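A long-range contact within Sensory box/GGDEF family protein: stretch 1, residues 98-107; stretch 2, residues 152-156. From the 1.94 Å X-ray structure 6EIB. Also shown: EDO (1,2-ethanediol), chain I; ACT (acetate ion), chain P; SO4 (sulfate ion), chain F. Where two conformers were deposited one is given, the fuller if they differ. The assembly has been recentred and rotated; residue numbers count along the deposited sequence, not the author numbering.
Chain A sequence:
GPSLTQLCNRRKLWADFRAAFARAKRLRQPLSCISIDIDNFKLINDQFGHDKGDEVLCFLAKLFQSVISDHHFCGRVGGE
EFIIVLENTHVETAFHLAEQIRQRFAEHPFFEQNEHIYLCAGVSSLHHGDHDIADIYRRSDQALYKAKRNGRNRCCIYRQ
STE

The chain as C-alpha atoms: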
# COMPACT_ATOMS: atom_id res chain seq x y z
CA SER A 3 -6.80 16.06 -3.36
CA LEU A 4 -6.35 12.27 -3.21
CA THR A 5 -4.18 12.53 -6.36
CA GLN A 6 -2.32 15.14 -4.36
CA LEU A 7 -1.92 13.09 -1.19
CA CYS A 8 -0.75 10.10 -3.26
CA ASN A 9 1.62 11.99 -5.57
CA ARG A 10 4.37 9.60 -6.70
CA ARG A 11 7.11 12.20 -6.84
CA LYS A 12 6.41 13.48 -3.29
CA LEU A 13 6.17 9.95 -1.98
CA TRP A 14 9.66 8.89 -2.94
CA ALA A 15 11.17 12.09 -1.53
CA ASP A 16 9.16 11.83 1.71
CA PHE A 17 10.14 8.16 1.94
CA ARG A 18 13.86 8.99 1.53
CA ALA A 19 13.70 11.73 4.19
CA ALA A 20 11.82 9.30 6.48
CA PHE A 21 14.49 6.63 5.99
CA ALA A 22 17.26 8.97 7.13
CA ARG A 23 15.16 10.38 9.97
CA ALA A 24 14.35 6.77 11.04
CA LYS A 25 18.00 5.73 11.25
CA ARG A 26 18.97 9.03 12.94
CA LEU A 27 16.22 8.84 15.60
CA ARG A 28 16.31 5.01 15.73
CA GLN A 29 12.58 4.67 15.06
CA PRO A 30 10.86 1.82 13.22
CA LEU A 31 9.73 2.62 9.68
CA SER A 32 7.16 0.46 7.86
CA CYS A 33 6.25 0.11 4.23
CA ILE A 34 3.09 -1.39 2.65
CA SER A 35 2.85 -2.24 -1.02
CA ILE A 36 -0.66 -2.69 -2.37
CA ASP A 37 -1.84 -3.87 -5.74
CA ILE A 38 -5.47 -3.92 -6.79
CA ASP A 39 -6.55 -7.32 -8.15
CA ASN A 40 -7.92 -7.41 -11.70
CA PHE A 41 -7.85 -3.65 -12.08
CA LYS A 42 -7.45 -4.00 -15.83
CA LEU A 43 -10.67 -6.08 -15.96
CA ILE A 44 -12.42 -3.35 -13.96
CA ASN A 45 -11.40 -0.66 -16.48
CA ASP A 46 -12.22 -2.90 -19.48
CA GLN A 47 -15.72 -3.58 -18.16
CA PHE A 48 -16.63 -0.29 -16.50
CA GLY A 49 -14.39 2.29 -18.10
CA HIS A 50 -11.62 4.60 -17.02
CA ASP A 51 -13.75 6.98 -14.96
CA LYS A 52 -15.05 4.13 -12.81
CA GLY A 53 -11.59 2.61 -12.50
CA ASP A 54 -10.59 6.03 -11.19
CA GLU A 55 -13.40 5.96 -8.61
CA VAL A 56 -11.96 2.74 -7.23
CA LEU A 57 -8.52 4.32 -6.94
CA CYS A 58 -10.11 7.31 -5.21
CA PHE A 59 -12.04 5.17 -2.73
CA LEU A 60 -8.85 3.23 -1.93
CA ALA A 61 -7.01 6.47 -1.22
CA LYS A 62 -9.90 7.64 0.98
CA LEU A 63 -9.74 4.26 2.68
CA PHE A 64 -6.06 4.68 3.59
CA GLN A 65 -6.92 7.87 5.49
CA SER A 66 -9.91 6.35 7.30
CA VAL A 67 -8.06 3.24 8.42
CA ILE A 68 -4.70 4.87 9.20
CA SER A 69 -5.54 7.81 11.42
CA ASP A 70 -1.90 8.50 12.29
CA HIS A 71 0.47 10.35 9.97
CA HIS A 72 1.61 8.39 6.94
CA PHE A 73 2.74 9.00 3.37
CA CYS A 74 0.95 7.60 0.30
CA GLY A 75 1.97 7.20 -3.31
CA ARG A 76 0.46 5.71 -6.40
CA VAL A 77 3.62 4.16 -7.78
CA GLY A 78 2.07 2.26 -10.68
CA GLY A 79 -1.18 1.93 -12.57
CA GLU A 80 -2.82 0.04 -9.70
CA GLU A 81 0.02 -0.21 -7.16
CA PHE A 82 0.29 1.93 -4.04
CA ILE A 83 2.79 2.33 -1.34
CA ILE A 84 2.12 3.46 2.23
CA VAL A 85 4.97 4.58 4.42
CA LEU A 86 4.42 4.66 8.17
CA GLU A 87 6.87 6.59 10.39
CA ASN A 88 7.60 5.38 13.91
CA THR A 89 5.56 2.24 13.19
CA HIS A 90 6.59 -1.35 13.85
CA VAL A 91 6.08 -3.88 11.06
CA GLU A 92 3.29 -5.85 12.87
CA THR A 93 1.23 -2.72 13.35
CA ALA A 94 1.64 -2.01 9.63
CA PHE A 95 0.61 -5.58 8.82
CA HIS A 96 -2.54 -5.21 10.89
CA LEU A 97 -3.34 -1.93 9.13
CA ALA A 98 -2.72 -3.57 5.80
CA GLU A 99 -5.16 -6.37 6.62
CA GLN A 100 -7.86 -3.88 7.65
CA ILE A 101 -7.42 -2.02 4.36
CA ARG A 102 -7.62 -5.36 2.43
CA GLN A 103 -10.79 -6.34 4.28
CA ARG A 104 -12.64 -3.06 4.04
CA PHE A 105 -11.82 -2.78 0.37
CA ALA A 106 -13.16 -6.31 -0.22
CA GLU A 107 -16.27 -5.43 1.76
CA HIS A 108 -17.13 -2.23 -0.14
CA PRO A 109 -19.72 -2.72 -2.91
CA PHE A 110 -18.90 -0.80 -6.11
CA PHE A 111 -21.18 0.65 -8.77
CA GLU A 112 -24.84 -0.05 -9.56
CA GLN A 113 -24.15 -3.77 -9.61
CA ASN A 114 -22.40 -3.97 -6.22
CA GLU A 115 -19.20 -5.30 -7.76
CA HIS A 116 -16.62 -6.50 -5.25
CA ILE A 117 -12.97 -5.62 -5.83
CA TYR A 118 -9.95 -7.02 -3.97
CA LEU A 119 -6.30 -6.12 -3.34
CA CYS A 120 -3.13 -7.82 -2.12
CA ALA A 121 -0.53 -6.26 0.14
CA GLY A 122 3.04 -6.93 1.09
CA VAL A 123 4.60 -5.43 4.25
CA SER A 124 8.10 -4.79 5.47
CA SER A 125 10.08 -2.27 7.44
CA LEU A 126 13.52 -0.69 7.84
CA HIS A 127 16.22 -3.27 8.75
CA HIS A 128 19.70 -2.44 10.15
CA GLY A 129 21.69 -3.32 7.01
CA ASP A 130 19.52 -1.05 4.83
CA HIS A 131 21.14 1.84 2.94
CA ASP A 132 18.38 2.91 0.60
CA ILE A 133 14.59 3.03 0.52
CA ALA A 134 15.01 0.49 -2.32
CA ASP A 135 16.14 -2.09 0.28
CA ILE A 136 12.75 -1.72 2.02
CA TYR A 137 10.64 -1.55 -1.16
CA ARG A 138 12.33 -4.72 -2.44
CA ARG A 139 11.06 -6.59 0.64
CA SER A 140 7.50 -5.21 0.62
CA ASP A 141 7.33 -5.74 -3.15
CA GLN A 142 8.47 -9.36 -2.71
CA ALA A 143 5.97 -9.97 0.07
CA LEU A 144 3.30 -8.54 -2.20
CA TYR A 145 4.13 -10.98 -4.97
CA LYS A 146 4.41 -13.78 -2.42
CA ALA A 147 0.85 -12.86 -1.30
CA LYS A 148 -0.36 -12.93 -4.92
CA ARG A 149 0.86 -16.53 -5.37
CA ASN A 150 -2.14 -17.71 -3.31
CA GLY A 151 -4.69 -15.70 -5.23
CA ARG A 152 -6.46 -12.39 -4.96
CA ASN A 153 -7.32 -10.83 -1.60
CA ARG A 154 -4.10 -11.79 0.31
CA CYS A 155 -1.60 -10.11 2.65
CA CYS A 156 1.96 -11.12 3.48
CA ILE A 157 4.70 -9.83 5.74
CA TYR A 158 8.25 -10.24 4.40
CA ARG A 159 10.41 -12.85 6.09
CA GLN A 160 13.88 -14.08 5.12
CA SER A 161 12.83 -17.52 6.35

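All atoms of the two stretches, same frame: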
# COMPACT_ATOMS: atom_id res chain seq x y z
N ALA A 98 -2.58 -3.10 7.17
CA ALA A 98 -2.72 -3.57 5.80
C ALA A 98 -3.90 -4.51 5.67
O ALA A 98 -4.66 -4.42 4.70
CB ALA A 98 -1.45 -4.22 5.33
N GLU A 99 -4.06 -5.41 6.65
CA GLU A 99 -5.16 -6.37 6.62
C GLU A 99 -6.53 -5.69 6.70
O GLU A 99 -7.49 -6.16 6.05
CB GLU A 99 -5.04 -7.38 7.77
CG GLU A 99 -4.03 -8.51 7.59
CD GLU A 99 -4.44 -9.54 6.51
OE1 GLU A 99 -5.52 -9.42 5.88
OE2 GLU A 99 -3.70 -10.51 6.32
N GLN A 100 -6.62 -4.65 7.52
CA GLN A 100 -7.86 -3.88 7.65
C GLN A 100 -8.20 -3.19 6.32
O GLN A 100 -9.36 -3.15 5.91
CB GLN A 100 -7.75 -2.84 8.77
CG GLN A 100 -7.70 -3.43 10.17
CD GLN A 100 -7.69 -2.36 11.24
OE1 GLN A 100 -7.12 -1.29 11.05
NE2 GLN A 100 -8.32 -2.64 12.38
N ILE A 101 -7.19 -2.62 5.66
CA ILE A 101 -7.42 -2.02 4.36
C ILE A 101 -7.91 -3.09 3.35
O ILE A 101 -8.85 -2.83 2.60
CB ILE A 101 -6.13 -1.34 3.82
CG1 ILE A 101 -5.76 -0.14 4.68
CG2 ILE A 101 -6.26 -0.91 2.32
CD1 ILE A 101 -4.31 0.22 4.56
N ARG A 102 -7.25 -4.26 3.34
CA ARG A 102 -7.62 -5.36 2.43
C ARG A 102 -9.08 -5.74 2.64
O ARG A 102 -9.85 -5.90 1.68
CB ARG A 102 -6.72 -6.59 2.66
CG ARG A 102 -7.05 -7.76 1.74
CD ARG A 102 -6.39 -9.08 2.15
NE ARG A 102 -6.67 -9.48 3.53
CZ ARG A 102 -7.85 -9.92 3.96
NH1 ARG A 102 -8.89 -10.01 3.13
NH2 ARG A 102 -7.99 -10.26 5.23
N GLN A 103 -9.44 -5.90 3.91
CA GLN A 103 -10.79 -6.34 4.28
C GLN A 103 -11.86 -5.33 3.96
O GLN A 103 -12.91 -5.69 3.44
CB GLN A 103 -10.86 -6.67 5.74
CG GLN A 103 -10.32 -8.03 6.10
CD GLN A 103 -10.03 -8.15 7.58
OE1 GLN A 103 -9.84 -7.13 8.27
NE2 GLN A 103 -10.08 -9.38 8.11
N ARG A 104 -11.62 -4.07 4.31
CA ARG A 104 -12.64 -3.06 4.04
C ARG A 104 -12.79 -2.77 2.55
O ARG A 104 -13.89 -2.43 2.08
CB ARG A 104 -12.36 -1.77 4.84
CG ARG A 104 -12.71 -1.95 6.30
CD ARG A 104 -12.86 -0.63 7.02
NE ARG A 104 -13.80 0.27 6.34
CZ ARG A 104 -13.81 1.58 6.55
NH1 ARG A 104 -12.94 2.11 7.39
NH2 ARG A 104 -14.65 2.36 5.89
N PHE A 105 -11.71 -2.93 1.79
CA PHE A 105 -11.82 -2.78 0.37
C PHE A 105 -12.69 -3.91 -0.20
O PHE A 105 -13.56 -3.67 -1.04
CB PHE A 105 -10.41 -2.76 -0.24
CG PHE A 105 -10.38 -2.38 -1.69
CD1 PHE A 105 -10.58 -1.07 -2.09
CD2 PHE A 105 -10.07 -3.33 -2.65
CE1 PHE A 105 -10.51 -0.71 -3.44
CE2 PHE A 105 -10.00 -2.99 -4.01
CZ PHE A 105 -10.22 -1.69 -4.40
N ALA A 106 -12.44 -5.13 0.26
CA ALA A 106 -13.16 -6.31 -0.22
C ALA A 106 -14.64 -6.23 0.15
O ALA A 106 -15.50 -6.80 -0.52
CB ALA A 106 -12.56 -7.59 0.38
N GLU A 107 -14.91 -5.54 1.24
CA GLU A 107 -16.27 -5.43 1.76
C GLU A 107 -17.07 -4.29 1.12
O GLU A 107 -18.29 -4.21 1.30
CB GLU A 107 -16.25 -5.24 3.28
CG GLU A 107 -15.92 -6.48 4.08
CD GLU A 107 -15.47 -6.14 5.50
OE1 GLU A 107 -15.26 -4.94 5.81
OE2 GLU A 107 -15.33 -7.09 6.31
N ARG A 152 -6.14 -13.79 -5.15
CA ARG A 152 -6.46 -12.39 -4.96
C ARG A 152 -6.77 -12.26 -3.49
O ARG A 152 -6.87 -13.28 -2.81
CB ARG A 152 -7.64 -11.95 -5.84
CG ARG A 152 -8.94 -12.68 -5.50
CD ARG A 152 -10.12 -12.30 -6.37
NE ARG A 152 -11.33 -12.94 -5.82
CZ ARG A 152 -12.53 -12.93 -6.40
NH1 ARG A 152 -12.71 -12.30 -7.56
NH2 ARG A 152 -13.54 -13.56 -5.80
N ASN A 153 -6.87 -11.04 -2.99
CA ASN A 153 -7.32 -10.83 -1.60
C ASN A 153 -6.43 -11.54 -0.56
O ASN A 153 -6.91 -12.39 0.20
CB ASN A 153 -8.78 -11.28 -1.44
CG ASN A 153 -9.39 -10.77 -0.15
OD1 ASN A 153 -9.01 -9.68 0.34
ND2 ASN A 153 -10.40 -11.50 0.38
N ARG A 154 -5.12 -11.18 -0.56
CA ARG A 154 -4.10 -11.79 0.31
C ARG A 154 -3.08 -10.76 0.83
O ARG A 154 -2.72 -9.83 0.12
CB ARG A 154 -3.32 -12.89 -0.42
CG ARG A 154 -4.18 -14.10 -0.91
CD ARG A 154 -4.67 -14.92 0.28
NE ARG A 154 -5.24 -16.22 -0.10
CZ ARG A 154 -6.51 -16.39 -0.43
NH1 ARG A 154 -7.36 -15.36 -0.42
NH2 ARG A 154 -6.95 -17.60 -0.76
N CYS A 155 -2.60 -10.97 2.04
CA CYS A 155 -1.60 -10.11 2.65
C CYS A 155 -0.44 -10.93 3.17
O CYS A 155 -0.64 -12.01 3.72
CB CYS A 155 -2.20 -9.30 3.80
SG CYS A 155 -3.13 -7.89 3.25
N CYS A 156 0.78 -10.42 2.99
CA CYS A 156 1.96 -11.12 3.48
C CYS A 156 2.97 -10.16 4.11
O CYS A 156 3.19 -9.06 3.62
CB CYS A 156 2.66 -11.89 2.34
SG CYS A 156 1.97 -13.53 2.03
C1 EDO I . -11.63 -14.19 -1.32
O1 EDO I . -11.59 -12.77 -1.24
C2 EDO I . -12.23 -14.52 -2.66
O2 EDO I . -11.29 -14.15 -3.68
C ACT P . -11.40 -11.92 5.60
O ACT P . -11.72 -13.05 5.19
OXT ACT P . -10.23 -11.80 6.03
CH3 ACT P . -12.36 -10.76 5.59
S SO4 F . -17.56 1.78 3.52
O1 SO4 F . -18.14 2.63 2.49
O2 SO4 F . -18.49 1.58 4.62
O3 SO4 F . -17.27 0.44 3.02
O4 SO4 F . -16.35 2.46 3.99
O HOH W 1 -4.12 -12.27 4.12
O HOH W 2 -9.28 -7.32 -0.63
O HOH W 3 -12.12 -11.11 2.52

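The helix of stretch 1 and the strand of stretch 2 lie almost antiparallel, 174° between their directions and 8.8 Å apart at closest approach, so moving forward along the strand means moving backward along the helix. The contact is small, 282 Å² in all, and most of it rests on Arg-102, Asn-153 and Cys-155.

Arg-152 opens the stretch without touching the helix. Its extended side chain reaches a 1,2-ethanediol probably left from the crystallisation liquor, with Arg-152 NE donating to ethanediol O2 over a very short 2.5 Å.

Asn-153 comes next, with phi and psi both at 59°, a left-handed backbone. Its CA-to-CB bond points sideways, yet a t rotamer brings the amide to the helix. There Arg-102 NH1 donates to Asn-153 OD1 at 2.8 Å and 161°, the one direct hydrogen bond between the stretches. The same oxygen accepts from water 2, 2.6 Å from Asn-153 OD1, and that water also donates to the backbone Arg-102 O at 2.8 Å. One amide oxygen thus meets the side chain of Arg-102 directly and its carbonyl through a water. Ala-106, one turn on, lies beside it, Ala-106 CB 4.1 Å from Asn-153 OD1.

Arg-154 turns its CB away from the helix, and Arg-154 NH1 folds back to donate to Asn-153 O at 3.1 Å. What it offers the helix is backbone: Arg-154 N lies 3.7 Å from Arg-102 CD, a packing contact against the aliphatic part of the arginine.

With Cys-155 the alternation of the strand brings a side chain back toward the helix. Cys-155 SG packs 3.6 Å from Arg-102 CD and 4.1 Å from Ala-98 O, and Cys-155 CB lies 3.2 Å from Glu-99 OE2. A water adds a polar link: water 1 donates to Glu-99 OE2 at 2.8 Å and accepts from Cys-155 N at 2.9 Å.

Glu-99 also organises the arginine. Three residues apart on the helix, the two form a salt bridge, Arg-102 NE to Glu-99 OE1 at 2.6 Å, and Arg-102 NH2 donates to the same Glu-99 OE1 at 2.7 Å. With NE and NH2 engaged there, NH1 meets the asparagine, while Arg-102 NH2 also donates to acetate OXT at 2.8 Å.

Cys-156 points away again and makes no contact. The rule here is economical: a helical glutamate braces an arginine, whose aliphatic portion packs on the strand while its guanidinium edge bonds to the loop asparagine.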